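Local coordinates for CRISPR-associated endonuclease Cas9 (PDB 5X2H), which is an RNA-guided endonuclease of bacterial antiviral immunity that, in its full-length form, cuts both strands of invading DNA matching its guide RNA with RuvC-like and HNH nuclease domains, at residues I15-A23 against K31-T39. Numbering follows the deposited sequence.
Sequences IGISSIGWA and KDCGVRIFT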
loop_
_atom_site.group_PDB
_atom_site.type_symbol
_atom_site.label_atom_id
_atom_site.label_comp_id
_atom_site.label_asym_id
_atom_site.label_seq_id
_atom_site.Cartn_x
_atom_site.Cartn_y
_atom_site.Cartn_z
ATOM N N ILE A 15 9.832 21.011 -3.568
ATOM C CA ILE A 15 9.094 19.764 -3.723
ATOM C C ILE A 15 8.449 19.415 -2.386
ATOM O O ILE A 15 9.127 18.970 -1.455
ATOM C CB ILE A 15 10.007 18.634 -4.211
ATOM C CG1 ILE A 15 10.660 19.019 -5.542
ATOM C CG2 ILE A 15 9.225 17.332 -4.334
ATOM C CD1 ILE A 15 11.661 18.008 -6.051
ATOM N N GLY A 16 7.132 19.600 -2.294
ATOM C CA GLY A 16 6.390 19.297 -1.092
ATOM C C GLY A 16 5.648 17.972 -1.183
ATOM O O GLY A 16 5.664 17.277 -2.195
ATOM N N ILE A 17 4.980 17.633 -0.079
ATOM C CA ILE A 17 4.239 16.378 -0.022
ATOM C C ILE A 17 3.083 16.389 -1.015
ATOM O O ILE A 17 2.661 15.332 -1.500
ATOM C CB ILE A 17 3.755 16.112 1.418
ATOM C CG1 ILE A 17 3.316 14.655 1.583
ATOM C CG2 ILE A 17 2.632 17.069 1.809
ATOM C CD1 ILE A 17 4.471 13.688 1.695
ATOM N N SER A 18 2.565 17.575 -1.353
ATOM C CA SER A 18 1.435 17.675 -2.268
ATOM C C SER A 18 1.541 18.887 -3.188
ATOM O O SER A 18 0.544 19.264 -3.817
ATOM C CB SER A 18 0.117 17.732 -1.490
ATOM O OG SER A 18 0.154 18.749 -0.507
ATOM N N SER A 19 2.717 19.502 -3.292
ATOM C CA SER A 19 2.873 20.701 -4.101
ATOM C C SER A 19 4.258 20.716 -4.731
ATOM O O SER A 19 5.202 20.114 -4.212
ATOM C CB SER A 19 2.662 21.969 -3.266
ATOM O OG SER A 19 3.550 22.002 -2.162
ATOM N N ILE A 20 4.365 21.413 -5.860
ATOM C CA ILE A 20 5.625 21.613 -6.567
ATOM C C ILE A 20 5.722 23.091 -6.909
ATOM O O ILE A 20 5.026 23.567 -7.814
ATOM C CB ILE A 20 5.729 20.762 -7.838
ATOM C CG1 ILE A 20 5.697 19.274 -7.502
ATOM C CG2 ILE A 20 7.002 21.105 -8.594
ATOM C CD1 ILE A 20 6.906 18.805 -6.737
ATOM N N GLY A 21 6.570 23.818 -6.187
ATOM C CA GLY A 21 6.872 25.195 -6.532
ATOM C C GLY A 21 8.115 25.261 -7.402
ATOM O O GLY A 21 9.102 24.577 -7.147
ATOM N N TRP A 22 8.052 26.089 -8.443
ATOM C CA TRP A 22 9.142 26.175 -9.402
ATOM C C TRP A 22 9.356 27.620 -9.827
ATOM O O TRP A 22 8.408 28.401 -9.938
ATOM C CB TRP A 22 8.879 25.300 -10.635
ATOM C CG TRP A 22 7.626 25.652 -11.375
ATOM C CD1 TRP A 22 6.384 25.119 -11.187
ATOM C CD2 TRP A 22 7.493 26.615 -12.429
ATOM N NE1 TRP A 22 5.486 25.687 -12.056
ATOM C CE2 TRP A 22 6.141 26.610 -12.830
ATOM C CE3 TRP A 22 8.385 27.480 -13.072
ATOM C CZ2 TRP A 22 5.660 27.437 -13.843
ATOM C CZ3 TRP A 22 7.905 28.300 -14.076
ATOM C CH2 TRP A 22 6.555 28.273 -14.453
ATOM N N ALA A 23 10.620 27.961 -10.070
ATOM C CA ALA A 23 11.009 29.283 -10.530
ATOM C C ALA A 23 12.104 29.140 -11.575
ATOM O O ALA A 23 12.910 28.206 -11.527
ATOM C CB ALA A 23 11.494 30.166 -9.373
ATOM N N LYS A 31 12.196 35.032 -14.480
ATOM C CA LYS A 31 11.488 34.968 -15.753
ATOM C C LYS A 31 10.110 34.333 -15.659
ATOM O O LYS A 31 9.192 34.768 -16.356
ATOM C CB LYS A 31 12.325 34.195 -16.780
ATOM C CG LYS A 31 13.756 34.692 -16.919
ATOM C CD LYS A 31 13.841 35.955 -17.765
ATOM C CE LYS A 31 13.620 35.649 -19.240
ATOM N NZ LYS A 31 13.933 36.822 -20.106
ATOM N N ASP A 32 9.934 33.313 -14.820
ATOM C CA ASP A 32 8.669 32.594 -14.767
ATOM C C ASP A 32 8.478 32.001 -13.378
ATOM O O ASP A 32 9.446 31.720 -12.667
ATOM C CB ASP A 32 8.616 31.496 -15.837
ATOM C CG ASP A 32 7.201 31.157 -16.257
ATOM O OD1 ASP A 32 6.253 31.619 -15.588
ATOM O OD2 ASP A 32 7.037 30.434 -17.263
ATOM N N CYS A 33 7.214 31.811 -13.002
ATOM C CA CYS A 33 6.850 31.294 -11.691
ATOM C C CYS A 33 5.609 30.422 -11.817
ATOM O O CYS A 33 4.830 30.552 -12.764
ATOM C CB CYS A 33 6.587 32.426 -10.691
ATOM S SG CYS A 33 7.983 32.850 -9.643
ATOM N N GLY A 34 5.425 29.533 -10.847
ATOM C CA GLY A 34 4.253 28.676 -10.854
ATOM C C GLY A 34 4.233 27.747 -9.660
ATOM O O GLY A 34 5.246 27.535 -8.985
ATOM N N VAL A 35 3.045 27.199 -9.407
ATOM C CA VAL A 35 2.824 26.207 -8.360
ATOM C C VAL A 35 1.964 25.093 -8.939
ATOM O O VAL A 35 0.935 25.360 -9.569
ATOM C CB VAL A 35 2.142 26.804 -7.112
ATOM C CG1 VAL A 35 2.105 25.774 -5.994
ATOM C CG2 VAL A 35 2.847 28.066 -6.652
ATOM N N ARG A 36 2.380 23.849 -8.726
ATOM C CA ARG A 36 1.649 22.673 -9.185
ATOM C C ARG A 36 1.133 21.925 -7.960
ATOM O O ARG A 36 1.907 21.273 -7.253
ATOM C CB ARG A 36 2.540 21.783 -10.045
ATOM C CG ARG A 36 1.930 20.440 -10.418
ATOM C CD ARG A 36 0.873 20.567 -11.505
ATOM N NE ARG A 36 0.609 19.276 -12.137
ATOM C CZ ARG A 36 -0.314 19.066 -13.069
ATOM N NH1 ARG A 36 -1.082 20.064 -13.488
ATOM N NH2 ARG A 36 -0.473 17.854 -13.584
ATOM N N ILE A 37 -0.169 22.028 -7.708
ATOM C CA ILE A 37 -0.810 21.339 -6.593
ATOM C C ILE A 37 -1.362 20.020 -7.119
ATOM O O ILE A 37 -2.327 20.006 -7.886
ATOM C CB ILE A 37 -1.924 22.187 -5.967
ATOM C CG1 ILE A 37 -1.380 23.528 -5.467
ATOM C CG2 ILE A 37 -2.594 21.422 -4.838
ATOM C CD1 ILE A 37 -0.511 23.418 -4.239
ATOM N N PHE A 38 -0.758 18.907 -6.705
ATOM C CA PHE A 38 -1.205 17.595 -7.151
ATOM C C PHE A 38 -1.931 16.795 -6.079
ATOM O O PHE A 38 -2.479 15.736 -6.404
ATOM C CB PHE A 38 -0.020 16.772 -7.684
ATOM C CG PHE A 38 1.115 16.621 -6.710
ATOM C CD1 PHE A 38 2.146 17.544 -6.684
ATOM C CD2 PHE A 38 1.165 15.542 -5.839
ATOM C CE1 PHE A 38 3.200 17.407 -5.798
ATOM C CE2 PHE A 38 2.217 15.399 -4.948
ATOM C CZ PHE A 38 3.235 16.332 -4.930
ATOM N N THR A 39 -1.945 17.273 -4.832
ATOM C CA THR A 39 -2.649 16.678 -3.679
ATOM C C THR A 39 -3.382 15.356 -3.911
ATOM O O THR A 39 -3.127 14.370 -3.223
ATOM C CB THR A 39 -3.682 17.679 -3.110
ATOM O OG1 THR A 39 -2.998 18.806 -2.550
ATOM C CG2 THR A 39 -4.534 17.023 -2.033
#
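Ile20 and Arg36 form one of the two hydrogen-bonded pairs of an antiparallel hairpin: Ile20 N reaches Arg36 O, and Arg36 N returns to Ile20 O, both at 2.8 Å. In the other, Trp22 N binds Gly34 O at 3.2 Å in a nearly straight bond (168°), while the return bond from Gly34 N to Trp22 O is weak. Where the strands end, Ser18 O accepts Phe38 N and, weakly, Thr39 N.

Aromatic packing occupies both ends. With chi1 at 59°, the Trp22 indole folds across strand 31-37 and lays one face on the Cys33-Gly34 peptide; Gly34 N sits over its centre, and NE1 comes within 3.4 Å of Gly34 CA. The Asp32 carboxylate meets the indole at its edge, its plane turned 79° from the ring, while OD2 bonds Tyr476. With CG between the backbone N and the carbonyl carbon, the Phe38 ring turns one face to Ser18, whose CA makes a CH-pi contact 3.8 Å from the ring centroid; Ile20 CG1 touches Phe38 CE1 at 3.6 Å.

The Arg36 chain leads away from strand 19-23: NE makes a salt bridge with Glu464, NH1 hydrogen-bonds Ser627, and NH2 makes a salt bridge with a phosphate of the bound RNA. On the other face, Ser19 and Val35 touch His558, a predicted magnesium ligand. In this hairpin edge of the RuvC RNase H-like sheet, the backbone ladder thus fixes a register that places Trp22 and Arg36 toward helix 456-476 and the RNA, and Ser19 and Val35 toward the probable metal site.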